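Local coordinates for probable endoglucanase (Gluconacetobacter xylinus, PDB 1WZZ), which hydrolyses internal beta-1,4-glucosidic linkages in cellulose, is active on carboxymethyl-cellulose, and belongs to family 8 of the glycoside hydrolases, at residues A15-A18 / V19-W23; D137-N140 / L141-K145; M193-G196 / I197-V200. All coordinates share one frame; numbering follows the deposited sequence.

Interaction 1. Residues A15-A18 / V19-W23; sequences APDA and VAQQW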
ATOM      1  N   ALA A  15      15.511 -13.020  11.455  1.00 48.49           N
ATOM      2  CA  ALA A  15      16.416 -13.609  10.429  1.00 47.85           C
ATOM      3  C   ALA A  15      16.827 -12.530   9.434  1.00 47.75           C
ATOM      4  O   ALA A  15      16.025 -12.080   8.613  1.00 47.21           O
ATOM      5  CB  ALA A  15      15.715 -14.757   9.707  1.00 49.38           C
ATOM      6  N   PRO A  16      18.087 -12.084   9.508  1.00 46.81           N
ATOM      7  CA  PRO A  16      18.612 -11.048   8.613  1.00 44.73           C
ATOM      8  C   PRO A  16      18.397 -11.306   7.112  1.00 41.95           C
ATOM      9  O   PRO A  16      18.219 -10.362   6.333  1.00 43.16           O
ATOM     10  CB  PRO A  16      20.089 -10.994   9.000  1.00 46.78           C
ATOM     11  CG  PRO A  16      20.026 -11.248  10.489  1.00 47.71           C
ATOM     12  CD  PRO A  16      19.073 -12.425  10.553  1.00 47.70           C
ATOM     13  N   ASP A  17      18.396 -12.578   6.718  1.00 37.41           N
ATOM     14  CA  ASP A  17      18.214 -12.956   5.316  1.00 31.67           C
ATOM     15  C   ASP A  17      16.781 -13.407   5.006  1.00 27.32           C
ATOM     16  O   ASP A  17      16.505 -13.949   3.933  1.00 23.04           O
ATOM     17  CB  ASP A  17      19.174 -14.081   4.961  1.00 36.25           C
ATOM     18  CG  ASP A  17      18.806 -15.377   5.635  1.00 41.24           C
ATOM     19  OD1 ASP A  17      18.457 -15.336   6.836  1.00 45.79           O
ATOM     20  OD2 ASP A  17      18.869 -16.436   4.973  1.00 45.39           O
ATOM     21  N   ALA A  18      15.866 -13.183   5.942  1.00 21.63           N
ATOM     22  CA  ALA A  18      14.484 -13.594   5.732  1.00 18.79           C
ATOM     23  C   ALA A  18      13.866 -12.895   4.530  1.00 16.82           C
ATOM     24  O   ALA A  18      13.156 -13.508   3.743  1.00 16.23           O
ATOM     25  CB  ALA A  18      13.654 -13.309   6.992  1.00 19.32           C
ATOM     26  N   VAL A  19      14.123 -11.601   4.372  1.00 16.52           N
ATOM     27  CA  VAL A  19      13.545 -10.927   3.215  1.00 16.38           C
ATOM     28  C   VAL A  19      14.061 -11.537   1.904  1.00 16.45           C
ATOM     29  O   VAL A  19      13.296 -11.787   0.972  1.00 14.98           O
ATOM     30  CB  VAL A  19      13.860  -9.422   3.251  1.00 15.38           C
ATOM     31  CG1 VAL A  19      13.492  -8.784   1.927  1.00 17.60           C
ATOM     32  CG2 VAL A  19      13.082  -8.771   4.401  1.00 17.79           C
ATOM     33  N   ALA A  20      15.360 -11.785   1.828  1.00 15.45           N
ATOM     34  CA  ALA A  20      15.885 -12.351   0.594  1.00 16.63           C
ATOM     35  C   ALA A  20      15.272 -13.721   0.311  1.00 14.25           C
ATOM     36  O   ALA A  20      14.994 -14.060  -0.842  1.00 14.48           O
ATOM     37  CB  ALA A  20      17.398 -12.454   0.674  1.00 18.00           C
ATOM     38  N   GLN A  21      15.064 -14.517   1.347  1.00 14.69           N
ATOM     39  CA  GLN A  21      14.489 -15.843   1.132  1.00 15.51           C
ATOM     40  C   GLN A  21      13.053 -15.804   0.649  1.00 13.83           C
ATOM     41  O   GLN A  21      12.651 -16.592  -0.218  1.00 13.27           O
ATOM     42  CB  GLN A  21      14.594 -16.656   2.412  1.00 17.25           C
ATOM     43  CG  GLN A  21      16.049 -16.846   2.784  1.00 22.55           C
ATOM     44  CD  GLN A  21      16.209 -17.731   3.965  1.00 27.30           C
ATOM     45  OE1 GLN A  21      15.451 -17.631   4.920  1.00 29.37           O
ATOM     46  NE2 GLN A  21      17.214 -18.608   3.924  1.00 31.67           N
ATOM     47  N   GLN A  22      12.265 -14.896   1.226  1.00 11.61           N
ATOM     48  CA  GLN A  22      10.877 -14.781   0.794  1.00 11.52           C
ATOM     49  C   GLN A  22      10.796 -14.154  -0.596  1.00 11.47           C
ATOM     50  O   GLN A  22       9.958 -14.536  -1.395  1.00 12.23           O
ATOM     51  CB  GLN A  22      10.058 -13.981   1.816  1.00 11.15           C
ATOM     52  CG  GLN A  22      10.031 -14.665   3.167  1.00 15.13           C
ATOM     53  CD  GLN A  22       9.516 -16.105   3.082  1.00 14.43           C
ATOM     54  OE1 GLN A  22       8.475 -16.375   2.496  1.00 15.33           O
ATOM     55  NE2 GLN A  22      10.269 -17.033   3.680  1.00 17.33           N
ATOM     56  N   TRP A  23      11.661 -13.183  -0.882  1.00 12.96           N
ATOM     57  CA  TRP A  23      11.686 -12.589  -2.213  1.00 13.66           C
ATOM     58  C   TRP A  23      11.988 -13.690  -3.258  1.00 11.12           C
ATOM     59  O   TRP A  23      11.402 -13.696  -4.351  1.00 13.65           O
ATOM     60  CB  TRP A  23      12.776 -11.489  -2.278  1.00 12.98           C
ATOM     61  CG  TRP A  23      13.140 -11.122  -3.712  1.00 13.01           C
ATOM     62  CD1 TRP A  23      14.363 -11.274  -4.302  1.00 14.88           C
ATOM     63  CD2 TRP A  23      12.263 -10.598  -4.732  1.00 14.06           C
ATOM     64  NE1 TRP A  23      14.302 -10.889  -5.624  1.00 13.49           N
ATOM     65  CE2 TRP A  23      13.034 -10.467  -5.914  1.00 12.21           C
ATOM     66  CE3 TRP A  23      10.909 -10.232  -4.770  1.00 13.41           C
ATOM     67  CZ2 TRP A  23      12.498  -9.989  -7.118  1.00 13.37           C
ATOM     68  CZ3 TRP A  23      10.368  -9.749  -5.995  1.00 15.06           C
ATOM     69  CH2 TRP A  23      11.173  -9.637  -7.142  1.00 13.63           C
TER
HETATM   70  O   HOH W   1      17.437 -10.669   3.516  1.00 26.98           O
HETATM   71  O   HOH W   2      15.655  -9.924   6.172  1.00 35.30           O
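Asp-17 and Gln-21 meet at the N-terminus of helix 18-30, near the start of the modelled chain, where a type I beta turn from Ala-15 to Ala-18 runs straight into the helix. The example shows how a helix can begin without a side-chain cap. Asp-17 occupies the N-cap position, yet its side chain makes no capping bond; with psi near 11° the backbone lacks the extended shape usual for a capping residue, and the carboxylate lies beside the Gln-21 amide. Two waters serve the first helical N-H groups, both donating to Pro-16 O: one accepts from Ala-20 N at 2.9 Å, the other from Val-19 N at 2.9 Å.

The packed part lies on the protein side. Ala-18, Val-19 and Gln-22 are buried; Ala-18 rests on Tyr-325 and Val-19 on Ile-326, both of helix 315-331, and Val-19 also touches Ser-60 of helix 48-61. Gln-22 N donates to Ala-18 O at 3.0 Å in a nearly straight bond (164°), while its bent side chain lays CG 3.4 Å from Ala-18 O and carries OE1 to the backbone N of Leu-309.

The outer side is exposed and less firmly bonded. Gln-21 N closes the first helical turn on Asp-17 O at 3.0 Å, and the extended Gln-21 side chain passes the same carbonyl, its CG making a close approach of 3.1 Å to Asp-17 O. Its amide then crosses the exposed carboxylate, the two planes 52° apart. Although Gln-21 NE2 comes to 2.9 Å from Asp-17 OD2, its N-H groups are badly aimed for a hydrogen bond, and the amide carbon CD of Gln-21 sits 3.1 Å from Asp-17 OD2.

Interaction 2. Residues D137-N140 / L141-K145; sequences DVLN and LMTMK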
ATOM      1  N   ASP A 137       5.238  14.917  -8.466  1.00 12.39           N
ATOM      2  CA  ASP A 137       3.935  14.856  -9.079  1.00 10.90           C
ATOM      3  C   ASP A 137       2.880  14.293  -8.120  1.00 11.76           C
ATOM      4  O   ASP A 137       1.746  14.709  -8.171  1.00 12.55           O
ATOM      5  CB  ASP A 137       3.978  14.071 -10.409  1.00 13.65           C
ATOM      6  CG  ASP A 137       4.517  14.932 -11.561  1.00 17.53           C
ATOM      7  OD1 ASP A 137       4.336  16.174 -11.503  1.00 17.15           O
ATOM      8  OD2 ASP A 137       5.099  14.383 -12.506  1.00 16.62           O
ATOM      9  N   VAL A 138       3.232  13.346  -7.245  1.00 12.24           N
ATOM     10  CA  VAL A 138       2.210  12.885  -6.304  1.00 10.62           C
ATOM     11  C   VAL A 138       1.793  14.082  -5.448  1.00 10.68           C
ATOM     12  O   VAL A 138       0.597  14.316  -5.194  1.00 11.09           O
ATOM     13  CB  VAL A 138       2.755  11.759  -5.357  1.00  9.75           C
ATOM     14  CG1 VAL A 138       1.687  11.397  -4.292  1.00 12.05           C
ATOM     15  CG2 VAL A 138       3.084  10.506  -6.190  1.00 10.64           C
ATOM     16  N   LEU A 139       2.769  14.841  -4.981  1.00 10.52           N
ATOM     17  CA  LEU A 139       2.461  15.970  -4.122  1.00 10.53           C
ATOM     18  C   LEU A 139       1.635  17.029  -4.845  1.00 11.48           C
ATOM     19  O   LEU A 139       0.597  17.496  -4.349  1.00 12.76           O
ATOM     20  CB  LEU A 139       3.754  16.581  -3.597  1.00 11.02           C
ATOM     21  CG  LEU A 139       3.558  17.666  -2.530  1.00 12.14           C
ATOM     22  CD1 LEU A 139       2.837  17.092  -1.265  1.00 17.09           C
ATOM     23  CD2 LEU A 139       4.943  18.221  -2.167  1.00 16.46           C
ATOM     24  N   ASN A 140       2.073  17.404  -6.037  1.00 12.38           N
ATOM     25  CA  ASN A 140       1.315  18.430  -6.744  1.00 13.19           C
ATOM     26  C   ASN A 140      -0.040  18.013  -7.263  1.00 12.73           C
ATOM     27  O   ASN A 140      -0.998  18.769  -7.165  1.00 13.92           O
ATOM     28  CB  ASN A 140       2.086  18.927  -7.974  1.00 13.14           C
ATOM     29  CG  ASN A 140       3.328  19.708  -7.629  1.00 16.15           C
ATOM     30  OD1 ASN A 140       3.503  20.204  -6.512  1.00 17.36           O
ATOM     31  ND2 ASN A 140       4.205  19.854  -8.625  1.00 15.30           N
ATOM     32  N   LEU A 141      -0.100  16.806  -7.831  1.00 11.75           N
ATOM     33  CA  LEU A 141      -1.318  16.341  -8.492  1.00 11.68           C
ATOM     34  C   LEU A 141      -2.294  15.552  -7.663  1.00 13.24           C
ATOM     35  O   LEU A 141      -3.449  15.389  -8.052  1.00 15.41           O
ATOM     36  CB  LEU A 141      -0.935  15.475  -9.694  1.00 13.70           C
ATOM     37  CG  LEU A 141       0.113  16.090 -10.624  1.00 12.72           C
ATOM     38  CD1 LEU A 141       0.330  15.101 -11.794  1.00 13.93           C
ATOM     39  CD2 LEU A 141      -0.376  17.466 -11.123  1.00 13.46           C
HETATM   40  N   MSE A 142      -1.829  15.049  -6.517  1.00 12.84           N
HETATM   41  CA  MSE A 142      -2.707  14.191  -5.745  1.00 15.39           C
HETATM   42  C   MSE A 142      -2.970  14.632  -4.322  1.00 18.38           C
HETATM   43  O   MSE A 142      -3.524  13.853  -3.539  1.00 22.63           O
HETATM   44  CB  MSE A 142      -2.141  12.762  -5.720  1.00 14.43           C
HETATM   45  CG  MSE A 142      -1.956  12.140  -7.105  1.00 14.30           C
HETATM   46 SE   MSE A 142      -3.742  11.946  -7.971  1.00 22.33          SE
HETATM   47  CE  MSE A 142      -3.222  12.203  -9.823  1.00 16.90           C
ATOM     48  N   THR A 143      -2.559  15.836  -3.949  1.00 19.00           N
ATOM     49  CA  THR A 143      -2.863  16.284  -2.579  1.00 22.56           C
ATOM     50  C   THR A 143      -3.634  17.567  -2.717  1.00 27.16           C
ATOM     51  O   THR A 143      -3.275  18.434  -3.535  1.00 27.32           O
ATOM     52  CB  THR A 143      -1.594  16.492  -1.662  1.00 21.50           C
ATOM     53  OG1 THR A 143      -0.804  17.596  -2.118  1.00 24.42           O
ATOM     54  CG2 THR A 143      -0.739  15.246  -1.665  1.00 22.34           C
HETATM   55  N   MSE A 144      -4.707  17.675  -1.940  1.00 26.45           N
HETATM   56  CA  MSE A 144      -5.572  18.842  -1.988  1.00 29.27           C
HETATM   57  C   MSE A 144      -6.416  18.955  -0.715  1.00 28.26           C
HETATM   58  O   MSE A 144      -6.342  18.117   0.171  1.00 22.80           O
HETATM   59  CB  MSE A 144      -6.523  18.721  -3.152  1.00 35.61           C
HETATM   60  CG  MSE A 144      -7.588  17.704  -2.894  1.00 41.14           C
HETATM   61 SE   MSE A 144      -8.922  17.769  -4.277  1.00 63.05          SE
HETATM   62  CE  MSE A 144      -9.413  19.624  -4.212  1.00 42.76           C
ATOM     63  N   LYS A 145      -7.278  19.965  -0.689  1.00 29.10           N
ATOM     64  CA  LYS A 145      -8.113  20.250   0.479  1.00 26.02           C
ATOM     65  C   LYS A 145      -9.469  19.597   0.554  1.00 27.54           C
ATOM     66  O   LYS A 145     -10.185  19.454  -0.437  1.00 28.51           O
ATOM     67  CB  LYS A 145      -8.249  21.775   0.605  1.00 30.97           C
ATOM     68  CG  LYS A 145      -6.896  22.457   0.640  1.00 30.66           C
ATOM     69  CD  LYS A 145      -6.983  23.967   0.381  1.00 40.28           C
ATOM     70  CE  LYS A 145      -7.815  24.682   1.436  1.00 41.90           C
ATOM     71  NZ  LYS A 145      -7.755  26.169   1.252  1.00 46.37           N
TER
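A helix-to-strand junction is the setting here: helix 125-142 runs out directly into strand 143-146, the first strand of a two-stranded antiparallel hairpin with 149-152. The point it illustrates is that a side chain can take over when the backbone leaves the helical path. Leu-141 N still makes a regular helical bond to Asp-137 O, at 2.8 Å. One residue on, Met-142 N reaches Val-138 O at 2.9 Å, but the bond is bent to 138° and the donor stands above the carbonyl plane, away from a lone pair. At the next step Thr-143 uses its hydroxyl in place of its N-H.

Two of the side-chain pairs are ordinary i to i+4 neighbours. Leu-141 lies alongside Asp-137, both pointing the same way, with CD1 of Leu-141 4.0 Å from CB of Asp-137; OD2 of Asp-137 is bonded to the backbone N of Lys-84. On the buried side, Val-138 CG1 makes an apolar contact with CB of Met-142, a selenomethionine, at 4.3 Å. Val-138 also packs on Leu-109 of helix 105-122, and its side chain is about 9 Å from that of Asp-106, the predicted nucleophile. At the junction itself Leu-139 and Thr-143 slant across one another, CD1 of Leu-139 coming 4.0 Å from CG2 of Thr-143. With chi1 at 68°, the Thr-143 hydroxyl is turned back over the last helical turn, where OG1 donates to Leu-139 O at 2.6 Å, in the carbonyl plane and on a lone pair.

Interaction 3. Residues M193-G196 / I197-V200; sequences MEDG and IRLV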
HETATM    1  N   MSE A 193       1.302  14.164   5.955  1.00 17.81           N
HETATM    2  CA  MSE A 193       1.513  13.077   6.917  1.00 20.07           C
HETATM    3  C   MSE A 193       0.725  13.311   8.205  1.00 20.83           C
HETATM    4  O   MSE A 193       0.104  12.388   8.717  1.00 16.98           O
HETATM    5  CB  MSE A 193       2.995  12.936   7.242  1.00 26.37           C
HETATM    6  CG  MSE A 193       3.808  12.380   6.119  1.00 33.01           C
HETATM    7 SE   MSE A 193       5.678  12.271   6.623  1.00 49.16          SE
HETATM    8  CE  MSE A 193       6.278  13.986   5.981  1.00 42.74           C
ATOM      9  N   GLU A 194       0.747  14.539   8.715  1.00 21.40           N
ATOM     10  CA  GLU A 194       0.028  14.849   9.942  1.00 19.95           C
ATOM     11  C   GLU A 194      -1.468  14.673   9.778  1.00 19.45           C
ATOM     12  O   GLU A 194      -2.150  14.162  10.677  1.00 17.66           O
ATOM     13  CB  GLU A 194       0.344  16.272  10.416  1.00 23.43           C
ATOM     14  CG  GLU A 194       1.822  16.496  10.622  1.00 28.69           C
ATOM     15  CD  GLU A 194       2.162  17.956  10.906  1.00 36.48           C
ATOM     16  OE1 GLU A 194       1.471  18.859  10.371  1.00 36.12           O
ATOM     17  OE2 GLU A 194       3.144  18.192  11.644  1.00 39.26           O
ATOM     18  N   ASP A 195      -2.010  15.074   8.632  1.00 15.33           N
ATOM     19  CA  ASP A 195      -3.433  14.892   8.453  1.00 15.55           C
ATOM     20  C   ASP A 195      -3.730  13.396   8.230  1.00 14.82           C
ATOM     21  O   ASP A 195      -4.805  12.935   8.555  1.00 15.35           O
ATOM     22  CB  ASP A 195      -3.971  15.752   7.304  1.00 17.51           C
ATOM     23  CG  ASP A 195      -4.292  17.184   7.750  1.00 24.59           C
ATOM     24  OD1 ASP A 195      -4.517  17.393   8.970  1.00 22.02           O
ATOM     25  OD2 ASP A 195      -4.333  18.099   6.893  1.00 22.18           O
ATOM     26  N   GLY A 196      -2.767  12.646   7.685  1.00 14.45           N
ATOM     27  CA  GLY A 196      -3.001  11.209   7.517  1.00 12.97           C
ATOM     28  C   GLY A 196      -3.184  10.584   8.905  1.00 13.57           C
ATOM     29  O   GLY A 196      -4.053   9.724   9.104  1.00 12.72           O
ATOM     30  N   ILE A 197      -2.346  10.998   9.844  1.00 14.18           N
ATOM     31  CA  ILE A 197      -2.459  10.495  11.224  1.00 14.98           C
ATOM     32  C   ILE A 197      -3.840  10.885  11.785  1.00 15.00           C
ATOM     33  O   ILE A 197      -4.544  10.068  12.398  1.00 14.84           O
ATOM     34  CB  ILE A 197      -1.315  11.059  12.102  1.00 15.31           C
ATOM     35  CG1 ILE A 197       0.014  10.441  11.649  1.00 17.81           C
ATOM     36  CG2 ILE A 197      -1.571  10.740  13.604  1.00 18.82           C
ATOM     37  CD1 ILE A 197       1.277  11.117  12.185  1.00 20.91           C
ATOM     38  N   ARG A 198      -4.257  12.130  11.569  1.00 14.17           N
ATOM     39  CA  ARG A 198      -5.557  12.551  12.058  1.00 13.71           C
ATOM     40  C   ARG A 198      -6.706  11.753  11.447  1.00 14.63           C
ATOM     41  O   ARG A 198      -7.690  11.437  12.143  1.00 15.11           O
ATOM     42  CB  ARG A 198      -5.800  14.049  11.786  1.00 15.89           C
ATOM     43  CG  ARG A 198      -4.826  14.955  12.454  1.00 17.06           C
ATOM     44  CD  ARG A 198      -5.298  16.403  12.273  1.00 17.35           C
ATOM     45  NE  ARG A 198      -4.504  17.306  13.099  1.00 18.37           N
ATOM     46  CZ  ARG A 198      -3.419  17.950  12.689  1.00 22.33           C
ATOM     47  NH1 ARG A 198      -2.974  17.809  11.436  1.00 22.03           N
ATOM     48  NH2 ARG A 198      -2.768  18.737  13.538  1.00 23.73           N
ATOM     49  N   LEU A 199      -6.594  11.427  10.156  1.00 12.66           N
ATOM     50  CA  LEU A 199      -7.645  10.693   9.459  1.00 11.99           C
ATOM     51  C   LEU A 199      -7.731   9.256   9.944  1.00 11.86           C
ATOM     52  O   LEU A 199      -8.812   8.717  10.097  1.00 14.55           O
ATOM     53  CB  LEU A 199      -7.435  10.757   7.935  1.00 12.57           C
ATOM     54  CG  LEU A 199      -7.791  12.162   7.389  1.00 13.61           C
ATOM     55  CD1 LEU A 199      -7.069  12.326   6.051  1.00 17.28           C
ATOM     56  CD2 LEU A 199      -9.288  12.358   7.231  1.00 14.83           C
ATOM     57  N   VAL A 200      -6.587   8.623  10.168  1.00 13.80           N
ATOM     58  CA  VAL A 200      -6.614   7.245  10.699  1.00 13.98           C
ATOM     59  C   VAL A 200      -7.252   7.248  12.109  1.00 17.57           C
ATOM     60  O   VAL A 200      -8.042   6.369  12.471  1.00 17.16           O
ATOM     61  CB  VAL A 200      -5.201   6.691  10.801  1.00 16.27           C
ATOM     62  CG1 VAL A 200      -5.200   5.439  11.705  1.00 17.56           C
ATOM     63  CG2 VAL A 200      -4.693   6.318   9.391  1.00 15.62           C
TER
HETATM   64  O   HOH W   3      -0.947  19.674  10.439  1.00 42.67           O
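Four successive backbone bonds run from residues 197-200 back to 193-196, each spanning one alpha-helical turn of helix 188-202. Ile-197 N donates to Met-193 O, Arg-198 N to Glu-194 O, Leu-199 N to Asp-195 O and Val-200 N to Gly-196 O; the shortest is that of Leu-199, at 2.8 Å. All four donors sit somewhat tilted from the plane of the carbonyl they meet.

On this regular frame the polar side chains make a small charge network. Arg-198 NH1 donates to Asp-195 OD1 at 2.9 Å in a salt bridge, a bent one (138°). OD1 is met from above the carboxylate plane and lies at the guanidinium edge, tilted from its plane; the two planes stand 63° apart. The arginine chain is extended from CG to NE, which lets CD pass 3.5 Å from Asp-195 OD1 before the guanidinium folds back (chi4 93°) to offer NH1. The same nitrogen donates to a water 2.9 Å away, this one in the guanidinium plane; that water in turn donates to Glu-194 OE1 at 2.6 Å. Glu-194 is thus coupled to the arginine through solvent, its OE1 remaining 4.7 Å from NH1.

OD2 of Asp-195 accepts from the backbone N of Val-150 and from Gln-191 NE2, which limits the carboxylate's rotation and probably favours its charged form. Apolar side chains face the protein: Leu-199, its CD1 3.4 Å from Asp-195 O, packs on Tyr-149 and Val-151, while Ile-197 and Val-200 meet Phe-245 of helix 240-247. An acid three residues before an arginine, bridged along one helical turn, is a familiar intrahelical salt bridge, here beside strand 149-152 in an (alpha/alpha)6 barrel enzyme.

Overall arrangement
Along the chain the three contacts come in series, each at a different stage of a helix: interaction 1 at the start of helix 18-30, interaction 2 where helix 125-142 gives way to strand 143-146, interaction 3 within helix 188-202. Interaction 1 stands apart, its centre 35 Å from that of interaction 2, on opposite sides of the chain's centre, and 31 Å from that of interaction 3. The latter two are neighbours, with centres 15 Å and nearest atoms about 7 Å apart. Strand 149-152 links them, Val-150 touching Thr-143 and giving its N-H to Asp-195, and Thr-143 also touches Val-192, so hairpin and helix 188-202 form one connected region of the (alpha/alpha)6 barrel enzyme.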